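PDB 2XZJ: extracellular sialidase/neuraminidase, putative from Aspergillus fumigatus, which probably acts as a secreted KDNase of the sialidase class, releasing terminal KDN, a deaminated sialic acid, from glycoconjugates. Local coordinates for residues Gly123-Gln128 and Val139-Asp144; Asp178-Asp183 and Pro201-Asn206. All coordinates share one frame; numbering follows the deposited sequence.

Contact 1 (Gly123-Gln128 and Val139-Asp144); sequences GATYSQ and VTKKID. With KFN (2,6-anhydro-3-deoxy-D-glycero-D-galacto-non-2-enonic acid), chain E.
Tyr126-Ser127 and Lys141-Lys142 pair as a two-bridge parallel beta ladder, whose backbone bonds run on to Thr125 and Ile143. It lies in the connection between strands 115-122 and 152-158 of one blade of the sialidase beta-propeller. The backbone bonds alternate: Lys141 N to Thr125 O (2.8 Å), Ser127 N to Lys141 O (3.0 Å) and Ile143 N to Ser127 O (2.8 Å).

The side chains of bridge partners Tyr126 and Lys141 share one face. Bends at chi3 (-63°) and chi4 (-59°) curl the lysine over one face of the tyrosine ring. Its CE lies 3.9 Å from the Tyr126 ring centroid in a CH-pi contact, and its ammonium makes a cation-pi contact there. Lys141 NZ then reaches Thr125 O at 3.2 Å, above the carbonyl plane, so this oxygen takes a backbone and a side-chain donor. A water links Tyr126 OH to Asp144 OD2, and Asp144 OD1 is hydrogen-bonded to Thr146 OG1.

Ser127 points to the other face, where its OG accepts from Thr140 OG1 at 2.5 Å. Asp132 and Gly130 of the intervening loop also bond to this hydroxyl pair.

The ladder leads to Gln128, whose extended side chain brings its amide to the glycerol-like tail of the bound sugar analogue KFN. Gln128 OE1 accepts from KFN O7 (2.7 Å), and Gln128 NE2 donates to KFN O9 (2.8 Å, 159° at the hydrogen).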
ATOM      1  N   GLY A 123       3.950  16.724 -11.647  1.00  6.32           N
ATOM      2  CA  GLY A 123       4.008  17.083 -13.065  1.00  6.58           C
ATOM      3  C   GLY A 123       4.980  16.261 -13.881  1.00  7.03           C
ATOM      4  O   GLY A 123       5.834  15.543 -13.334  1.00  6.83           O
ATOM      5  N   ALA A 124       4.843  16.361 -15.203  1.00  7.39           N
ATOM      6  CA  ALA A 124       5.648  15.568 -16.141  1.00  8.29           C
ATOM      7  C   ALA A 124       7.153  15.853 -16.084  1.00  8.02           C
ATOM      8  O   ALA A 124       7.970  14.971 -16.357  1.00  8.31           O
ATOM      9  CB  ALA A 124       5.127  15.762 -17.570  1.00  8.41           C
ATOM     10  N   THR A 125       7.519  17.071 -15.700  1.00  7.85           N
ATOM     11  CA  THR A 125       8.913  17.496 -15.827  1.00  7.72           C
ATOM     12  C   THR A 125       9.632  17.665 -14.492  1.00  7.76           C
ATOM     13  O   THR A 125      10.710  18.262 -14.448  1.00  7.95           O
ATOM     14  CB  THR A 125       9.054  18.792 -16.694  1.00  7.44           C
ATOM     15  OG1 THR A 125       8.243  19.843 -16.153  1.00  7.61           O
ATOM     16  CG2 THR A 125       8.652  18.535 -18.154  1.00 10.72           C
ATOM     17  N   TYR A 126       9.029  17.137 -13.419  1.00  7.28           N
ATOM     18  CA  TYR A 126       9.562  17.250 -12.050  1.00  6.96           C
ATOM     19  C   TYR A 126       9.845  15.874 -11.472  1.00  7.23           C
ATOM     20  O   TYR A 126       9.107  14.916 -11.739  1.00  6.93           O
ATOM     21  CB  TYR A 126       8.567  17.981 -11.127  1.00  6.71           C
ATOM     22  CG  TYR A 126       8.393  19.443 -11.455  1.00  6.96           C
ATOM     23  CD1 TYR A 126       7.447  19.856 -12.398  1.00  7.78           C
ATOM     24  CD2 TYR A 126       9.177  20.415 -10.841  1.00  7.17           C
ATOM     25  CE1 TYR A 126       7.280  21.184 -12.716  1.00  8.58           C
ATOM     26  CE2 TYR A 126       9.015  21.756 -11.146  1.00  9.19           C
ATOM     27  CZ  TYR A 126       8.068  22.137 -12.085  1.00  9.49           C
ATOM     28  OH  TYR A 126       7.916  23.468 -12.408  1.00 10.75           O
ATOM     29  N   SER A 127      10.913  15.781 -10.683  1.00  6.64           N
ATOM     30  CA  SER A 127      11.178  14.586  -9.883  1.00  7.06           C
ATOM     31  C   SER A 127      11.667  14.991  -8.493  1.00  7.01           C
ATOM     32  O   SER A 127      12.097  16.124  -8.281  1.00  6.28           O
ATOM     33  CB  SER A 127      12.186  13.668 -10.570  1.00  6.91           C
ATOM     34  OG  SER A 127      13.423  14.331 -10.790  1.00  9.22           O
ATOM     35  N   GLN A 128      11.571  14.060  -7.550  1.00  7.61           N
ATOM     36  CA  GLN A 128      11.992  14.289  -6.167  1.00  7.79           C
ATOM     37  C   GLN A 128      13.411  14.877  -6.059  1.00  8.33           C
ATOM     38  O   GLN A 128      13.645  15.846  -5.310  1.00  8.20           O
ATOM     39  CB  GLN A 128      11.897  12.974  -5.385  1.00  7.86           C
ATOM     40  CG  GLN A 128      12.107  13.133  -3.870  1.00  6.88           C
ATOM     41  CD  GLN A 128      11.831  11.881  -3.074  1.00  9.92           C
ATOM     42  OE1 GLN A 128      11.707  10.779  -3.621  1.00  9.34           O
ATOM     43  NE2 GLN A 128      11.733  12.046  -1.747  1.00  8.52           N
ATOM     44  N   VAL A 139      15.523  16.837 -19.105  1.00 13.05           N
ATOM     45  CA  VAL A 139      16.076  16.716 -17.757  1.00 12.27           C
ATOM     46  C   VAL A 139      15.090  17.346 -16.754  1.00 11.82           C
ATOM     47  O   VAL A 139      14.612  18.476 -16.962  1.00 11.87           O
ATOM     48  CB  VAL A 139      17.502  17.358 -17.705  1.00 12.25           C
ATOM     49  CG1 VAL A 139      18.074  17.396 -16.292  1.00 12.56           C
ATOM     50  CG2 VAL A 139      18.440  16.598 -18.656  1.00 13.81           C
ATOM     51  N   THR A 140      14.767  16.608 -15.686  1.00 11.13           N
ATOM     52  CA  THR A 140      13.742  17.061 -14.745  1.00 10.21           C
ATOM     53  C   THR A 140      14.194  18.235 -13.881  1.00 10.42           C
ATOM     54  O   THR A 140      15.388  18.396 -13.606  1.00 11.11           O
ATOM     55  CB  THR A 140      13.214  15.945 -13.796  1.00  9.84           C
ATOM     56  OG1 THR A 140      14.220  15.578 -12.832  1.00  8.88           O
ATOM     57  CG2 THR A 140      12.726  14.740 -14.579  1.00  9.78           C
ATOM     58  N   LYS A 141      13.212  19.037 -13.477  1.00 10.32           N
ATOM     59  CA  LYS A 141      13.366  20.028 -12.421  1.00 10.69           C
ATOM     60  C   LYS A 141      13.118  19.348 -11.093  1.00 10.40           C
ATOM     61  O   LYS A 141      12.305  18.425 -11.013  1.00 10.38           O
ATOM     62  CB  LYS A 141      12.361  21.166 -12.608  1.00 10.97           C
ATOM     63  CG  LYS A 141      12.696  22.051 -13.827  1.00 12.35           C
ATOM     64  CD  LYS A 141      11.538  22.909 -14.273  1.00 16.24           C
ATOM     65  CE  LYS A 141      10.356  22.045 -14.746  1.00 17.44           C
ATOM     66  NZ  LYS A 141      10.717  21.157 -15.885  1.00 20.80           N
ATOM     67  N   LYS A 142      13.804  19.802 -10.050  1.00 10.15           N
ATOM     68  CA  LYS A 142      13.553  19.275  -8.712  1.00 10.48           C
ATOM     69  C   LYS A 142      12.170  19.687  -8.207  1.00  9.56           C
ATOM     70  O   LYS A 142      11.786  20.858  -8.308  1.00  9.74           O
ATOM     71  CB  LYS A 142      14.648  19.758  -7.748  1.00 10.96           C
ATOM     72  CG  LYS A 142      14.503  19.273  -6.336  1.00 12.52           C
ATOM     73  CD  LYS A 142      15.845  19.346  -5.615  1.00 16.33           C
ATOM     74  CE  LYS A 142      15.847  18.460  -4.385  1.00 17.19           C
ATOM     75  NZ  LYS A 142      15.568  19.228  -3.160  1.00 20.01           N
ATOM     76  N   ILE A 143      11.417  18.728  -7.667  1.00  9.14           N
ATOM     77  CA  ILE A 143      10.129  19.050  -7.027  1.00  8.63           C
ATOM     78  C   ILE A 143      10.308  20.173  -6.010  1.00  8.60           C
ATOM     79  O   ILE A 143      11.216  20.124  -5.169  1.00  7.80           O
ATOM     80  CB  ILE A 143       9.454  17.802  -6.410  1.00  8.82           C
ATOM     81  CG1 ILE A 143       8.595  17.130  -7.491  1.00  9.31           C
ATOM     82  CG2 ILE A 143       8.527  18.166  -5.233  1.00  6.78           C
ATOM     83  CD1 ILE A 143       8.292  15.708  -7.259  1.00 11.04           C
ATOM     84  N   ASP A 144       9.466  21.199  -6.123  1.00  8.33           N
ATOM     85  CA  ASP A 144       9.638  22.412  -5.333  1.00  8.84           C
ATOM     86  C   ASP A 144       8.312  22.874  -4.754  1.00  8.56           C
ATOM     87  O   ASP A 144       7.314  22.166  -4.834  1.00  9.54           O
ATOM     88  CB  ASP A 144      10.323  23.516  -6.167  1.00  8.35           C
ATOM     89  CG  ASP A 144       9.492  23.969  -7.376  1.00  9.11           C
ATOM     90  OD1 ASP A 144       8.244  23.887  -7.352  1.00  7.33           O
ATOM     91  OD2 ASP A 144      10.108  24.416  -8.371  1.00 10.12           O
TER
HETATM   92  C1  KFN E 503      11.166   3.516  -3.077  1.00  8.29           C
HETATM   93  C3  KFN E 503       9.135   4.554  -4.138  1.00  8.44           C
HETATM   94  C4  KFN E 503       8.117   5.708  -4.291  1.00  8.42           C
HETATM   95  C5  KFN E 503       8.713   7.040  -3.757  1.00  7.69           C
HETATM   96  C6  KFN E 503       9.407   6.809  -2.390  1.00  8.26           C
HETATM   97  C7  KFN E 503      10.108   8.067  -1.805  1.00  8.18           C
HETATM   98  C8  KFN E 503      10.579   7.877  -0.353  1.00  9.72           C
HETATM   99  C9  KFN E 503      11.489   9.018   0.069  1.00  7.95           C
HETATM  100  O5  KFN E 503       7.706   8.067  -3.626  1.00  4.29           O
HETATM  101  O1B KFN E 503      10.940   2.491  -3.746  1.00 10.13           O
HETATM  102  O1A KFN E 503      12.104   3.661  -2.242  1.00  9.33           O
HETATM  103  O4  KFN E 503       7.697   5.771  -5.670  1.00  8.25           O
HETATM  104  O6  KFN E 503      10.449   5.778  -2.498  1.00  6.55           O
HETATM  105  C2  KFN E 503      10.205   4.664  -3.245  1.00  8.04           C
HETATM  106  O7  KFN E 503      11.275   8.342  -2.578  1.00  7.09           O
HETATM  107  O8  KFN E 503       9.470   7.807   0.541  1.00 11.20           O
HETATM  108  O9  KFN E 503      10.749  10.253   0.119  1.00 11.33           O
HETATM  109  O   HOH W   1       8.994  25.419 -10.692  1.00  7.75           O

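Contact 2 (Asp178-Asp183 and Pro201-Asn206). With KFN (2,6-anhydro-3-deoxy-D-glycero-D-galacto-non-2-enonic acid), chain E.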
ATOM      1  N   ASP A 178       0.795  24.449   3.690  1.00  7.18           N
ATOM      2  CA  ASP A 178       1.357  25.412   2.742  1.00  7.84           C
ATOM      3  C   ASP A 178       2.883  25.380   2.705  1.00  7.20           C
ATOM      4  O   ASP A 178       3.528  25.095   3.699  1.00  6.64           O
ATOM      5  CB  ASP A 178       0.883  26.829   3.065  1.00  7.72           C
ATOM      6  CG  ASP A 178      -0.564  27.083   2.659  1.00 10.66           C
ATOM      7  OD1 ASP A 178      -1.202  26.253   1.960  1.00 10.86           O
ATOM      8  OD2 ASP A 178      -1.076  28.146   3.052  1.00 14.05           O
ATOM      9  N   GLY A 179       3.459  25.652   1.539  1.00  7.71           N
ATOM     10  CA  GLY A 179       4.912  25.750   1.410  1.00  7.81           C
ATOM     11  C   GLY A 179       5.637  24.431   1.278  1.00  8.17           C
ATOM     12  O   GLY A 179       6.863  24.410   1.099  1.00  8.25           O
ATOM     13  N   TRP A 180       4.885  23.332   1.346  1.00  7.51           N
ATOM     14  CA  TRP A 180       5.452  22.014   1.142  1.00  7.03           C
ATOM     15  C   TRP A 180       5.803  21.802  -0.328  1.00  6.33           C
ATOM     16  O   TRP A 180       5.206  22.403  -1.223  1.00  7.00           O
ATOM     17  CB  TRP A 180       4.478  20.932   1.622  1.00  7.45           C
ATOM     18  CG  TRP A 180       4.505  20.666   3.086  1.00  8.06           C
ATOM     19  CD1 TRP A 180       4.732  21.570   4.089  1.00  6.21           C
ATOM     20  CD2 TRP A 180       4.291  19.403   3.726  1.00  7.26           C
ATOM     21  NE1 TRP A 180       4.676  20.945   5.312  1.00  6.98           N
ATOM     22  CE2 TRP A 180       4.405  19.616   5.120  1.00  5.93           C
ATOM     23  CE3 TRP A 180       4.006  18.112   3.260  1.00  6.72           C
ATOM     24  CZ2 TRP A 180       4.255  18.578   6.053  1.00  3.51           C
ATOM     25  CZ3 TRP A 180       3.850  17.083   4.197  1.00  6.78           C
ATOM     26  CH2 TRP A 180       3.994  17.327   5.571  1.00  3.21           C
ATOM     27  N   ALA A 181       6.792  20.950  -0.562  1.00  6.65           N
ATOM     28  CA  ALA A 181       7.214  20.566  -1.901  1.00  5.52           C
ATOM     29  C   ALA A 181       6.923  19.099  -2.062  1.00  5.45           C
ATOM     30  O   ALA A 181       5.853  18.735  -2.556  1.00  5.24           O
ATOM     31  CB  ALA A 181       8.715  20.826  -2.085  1.00  5.68           C
ATOM     32  N   TRP A 182       7.875  18.254  -1.650  1.00  6.03           N
ATOM     33  CA  TRP A 182       7.636  16.808  -1.620  1.00  6.46           C
ATOM     34  C   TRP A 182       6.466  16.507  -0.681  1.00  6.51           C
ATOM     35  O   TRP A 182       6.259  17.214   0.300  1.00  6.48           O
ATOM     36  CB  TRP A 182       8.871  15.997  -1.202  1.00  6.48           C
ATOM     37  CG  TRP A 182       8.632  14.498  -1.363  1.00  8.06           C
ATOM     38  CD1 TRP A 182       8.454  13.580  -0.370  1.00  8.83           C
ATOM     39  CD2 TRP A 182       8.482  13.789  -2.597  1.00  7.74           C
ATOM     40  NE1 TRP A 182       8.215  12.338  -0.911  1.00  9.88           N
ATOM     41  CE2 TRP A 182       8.240  12.439  -2.277  1.00  9.39           C
ATOM     42  CE3 TRP A 182       8.556  14.167  -3.949  1.00  7.34           C
ATOM     43  CZ2 TRP A 182       8.049  11.456  -3.261  1.00  8.93           C
ATOM     44  CZ3 TRP A 182       8.369  13.193  -4.924  1.00  6.49           C
ATOM     45  CH2 TRP A 182       8.121  11.856  -4.576  1.00  7.76           C
ATOM     46  N   ASP A 183       5.693  15.476  -1.026  1.00  6.52           N
ATOM     47  CA  ASP A 183       4.623  14.973  -0.182  1.00  5.64           C
ATOM     48  C   ASP A 183       4.377  13.532  -0.603  1.00  5.30           C
ATOM     49  O   ASP A 183       4.789  13.115  -1.684  1.00  4.90           O
ATOM     50  CB  ASP A 183       3.335  15.812  -0.352  1.00  5.57           C
ATOM     51  CG  ASP A 183       2.243  15.428   0.650  1.00  6.16           C
ATOM     52  OD1 ASP A 183       2.593  14.983   1.770  1.00  2.00           O
ATOM     53  OD2 ASP A 183       1.034  15.576   0.322  1.00  5.53           O
ATOM     54  N   PRO A 201      -3.076   7.552   6.523  1.00  3.63           N
ATOM     55  CA  PRO A 201      -1.724   7.998   6.865  1.00  3.39           C
ATOM     56  C   PRO A 201      -1.081   8.772   5.705  1.00  3.44           C
ATOM     57  O   PRO A 201      -1.300   8.436   4.535  1.00  3.35           O
ATOM     58  CB  PRO A 201      -0.990   6.678   7.130  1.00  2.84           C
ATOM     59  CG  PRO A 201      -1.668   5.684   6.211  1.00  4.06           C
ATOM     60  CD  PRO A 201      -3.127   6.107   6.194  1.00  4.09           C
ATOM     61  N   ALA A 202      -0.322   9.811   6.032  1.00  3.67           N
ATOM     62  CA  ALA A 202       0.372  10.602   5.031  1.00  3.36           C
ATOM     63  C   ALA A 202       1.695  11.093   5.611  1.00  3.71           C
ATOM     64  O   ALA A 202       1.992  10.852   6.778  1.00  3.78           O
ATOM     65  CB  ALA A 202      -0.491  11.786   4.579  1.00  2.77           C
ATOM     66  N   MET A 203       2.481  11.783   4.794  1.00  3.44           N
ATOM     67  CA  MET A 203       3.747  12.351   5.261  1.00  4.03           C
ATOM     68  C   MET A 203       3.503  13.383   6.363  1.00  4.02           C
ATOM     69  O   MET A 203       2.776  14.349   6.142  1.00  4.20           O
ATOM     70  CB  MET A 203       4.476  13.019   4.090  1.00  3.23           C
ATOM     71  CG  MET A 203       5.751  13.748   4.497  1.00  5.74           C
ATOM     72  SD  MET A 203       6.620  14.302   3.022  1.00  5.91           S
ATOM     73  CE  MET A 203       7.377  15.822   3.613  1.00  4.72           C
ATOM     74  N   GLY A 204       4.070  13.154   7.554  1.00  3.94           N
ATOM     75  CA  GLY A 204       4.088  14.177   8.600  1.00  3.12           C
ATOM     76  C   GLY A 204       2.746  14.438   9.265  1.00  3.74           C
ATOM     77  O   GLY A 204       2.615  15.351  10.070  1.00  4.09           O
ATOM     78  N   ARG A 205       1.751  13.610   8.960  1.00  3.07           N
ATOM     79  CA  ARG A 205       0.375  13.904   9.327  1.00  2.65           C
ATOM     80  C   ARG A 205      -0.562  12.742   9.062  1.00  2.93           C
ATOM     81  O   ARG A 205      -0.254  11.867   8.255  1.00  2.97           O
ATOM     82  CB  ARG A 205      -0.136  15.129   8.552  1.00  2.69           C
ATOM     83  CG  ARG A 205      -0.396  14.890   7.053  1.00  2.00           C
ATOM     84  CD  ARG A 205      -0.267  16.222   6.308  1.00  2.00           C
ATOM     85  NE  ARG A 205      -0.773  16.199   4.927  1.00  2.59           N
ATOM     86  CZ  ARG A 205      -0.144  15.667   3.883  1.00  5.75           C
ATOM     87  NH1 ARG A 205       1.034  15.063   4.037  1.00  3.16           N
ATOM     88  NH2 ARG A 205      -0.701  15.733   2.674  1.00  6.62           N
ATOM     89  N   ASN A 206      -1.687  12.735   9.778  1.00  2.79           N
ATOM     90  CA  ASN A 206      -2.822  11.901   9.410  1.00  3.28           C
ATOM     91  C   ASN A 206      -3.907  12.780   8.801  1.00  3.12           C
ATOM     92  O   ASN A 206      -4.030  13.955   9.140  1.00  2.67           O
ATOM     93  CB  ASN A 206      -3.395  11.154  10.620  1.00  3.42           C
ATOM     94  CG  ASN A 206      -2.441  10.091  11.170  1.00  4.97           C
ATOM     95  OD1 ASN A 206      -1.768   9.372  10.412  1.00  5.78           O
ATOM     96  ND2 ASN A 206      -2.386   9.985  12.497  1.00  5.88           N
TER
HETATM   97  C1  KFN E 503      11.166   3.516  -3.077  1.00  8.29           C
HETATM   98  C3  KFN E 503       9.135   4.554  -4.138  1.00  8.44           C
HETATM   99  C4  KFN E 503       8.117   5.708  -4.291  1.00  8.42           C
HETATM  100  C5  KFN E 503       8.713   7.040  -3.757  1.00  7.69           C
HETATM  101  C6  KFN E 503       9.407   6.809  -2.390  1.00  8.26           C
HETATM  102  C7  KFN E 503      10.108   8.067  -1.805  1.00  8.18           C
HETATM  103  C8  KFN E 503      10.579   7.877  -0.353  1.00  9.72           C
HETATM  104  C9  KFN E 503      11.489   9.018   0.069  1.00  7.95           C
HETATM  105  O5  KFN E 503       7.706   8.067  -3.626  1.00  4.29           O
HETATM  106  O1B KFN E 503      10.940   2.491  -3.746  1.00 10.13           O
HETATM  107  O1A KFN E 503      12.104   3.661  -2.242  1.00  9.33           O
HETATM  108  O4  KFN E 503       7.697   5.771  -5.670  1.00  8.25           O
HETATM  109  O6  KFN E 503      10.449   5.778  -2.498  1.00  6.55           O
HETATM  110  C2  KFN E 503      10.205   4.664  -3.245  1.00  8.04           C
HETATM  111  O7  KFN E 503      11.275   8.342  -2.578  1.00  7.09           O
HETATM  112  O8  KFN E 503       9.470   7.807   0.541  1.00 11.20           O
HETATM  113  O9  KFN E 503      10.749  10.253   0.119  1.00 11.33           O
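A type II turn from Ala202 to Arg205 sets Met203 beside Asp183, with CA atoms 6.1 Å apart; no backbone hydrogen bond joins the segments. Arg205 grips Asp183 end-on in a two-bond salt bridge. Arg205 NH1 meets Asp183 OD1 at 2.8 Å and Arg205 NH2 meets Asp183 OD2 at 2.9 Å. Both oxygens are approached on their syn sides but tilted out of the carboxylate plane, the two groups being twisted 41° apart. Arg205 NH1 also donates to Met203 O (2.8 Å), in the carbonyl plane and on a lone pair, while NE bonds to Leu175 O. Together they fix the guanidinium rotation.

The turn joins strands 198-202 and 205-210 as a beta hairpin within a propeller blade, and loop 178-183 lies against it. Met203 runs out with CG anti to the backbone N (chi1 175°) and reaches both tryptophans. Its CE sits off-centre over the six-membered ring of Trp180, 4.2 Å from the centroid. Its SD makes an oblique Met-aromatic contact with Trp182, 3.9 Å from CD1. Met203 O lies at the edge of the Trp180 ring, 3.3 Å from CH2. KFN O5 lies at the edge of the Trp182 ring, 3.4 Å from CZ2.

Overall arrangement
Contact 1 comes first from the N terminus and closes the ten-residue loop between Gln128 and Val139, within the connection from strand 115-122 to strand 152-158. The chain then runs through strands 152-158 and 169-170 and helix 172-175 to contact 2. That contact closes a loop of 17 residues, which holds strand 191-192 and the start of strand 198-202, and ties the linker after the helix to the hairpin of the next blade. The loops follow in series and neither nest nor cross. The contact centres are about 17 Å apart, yet the contacts touch: Ile143 CD1 packs 3.4 Å from Trp182 CZ3, and Gln128 lies against Trp182. Both contacts reach KFN, which Arg39, Arg58, Arg245 and Arg302 also bind.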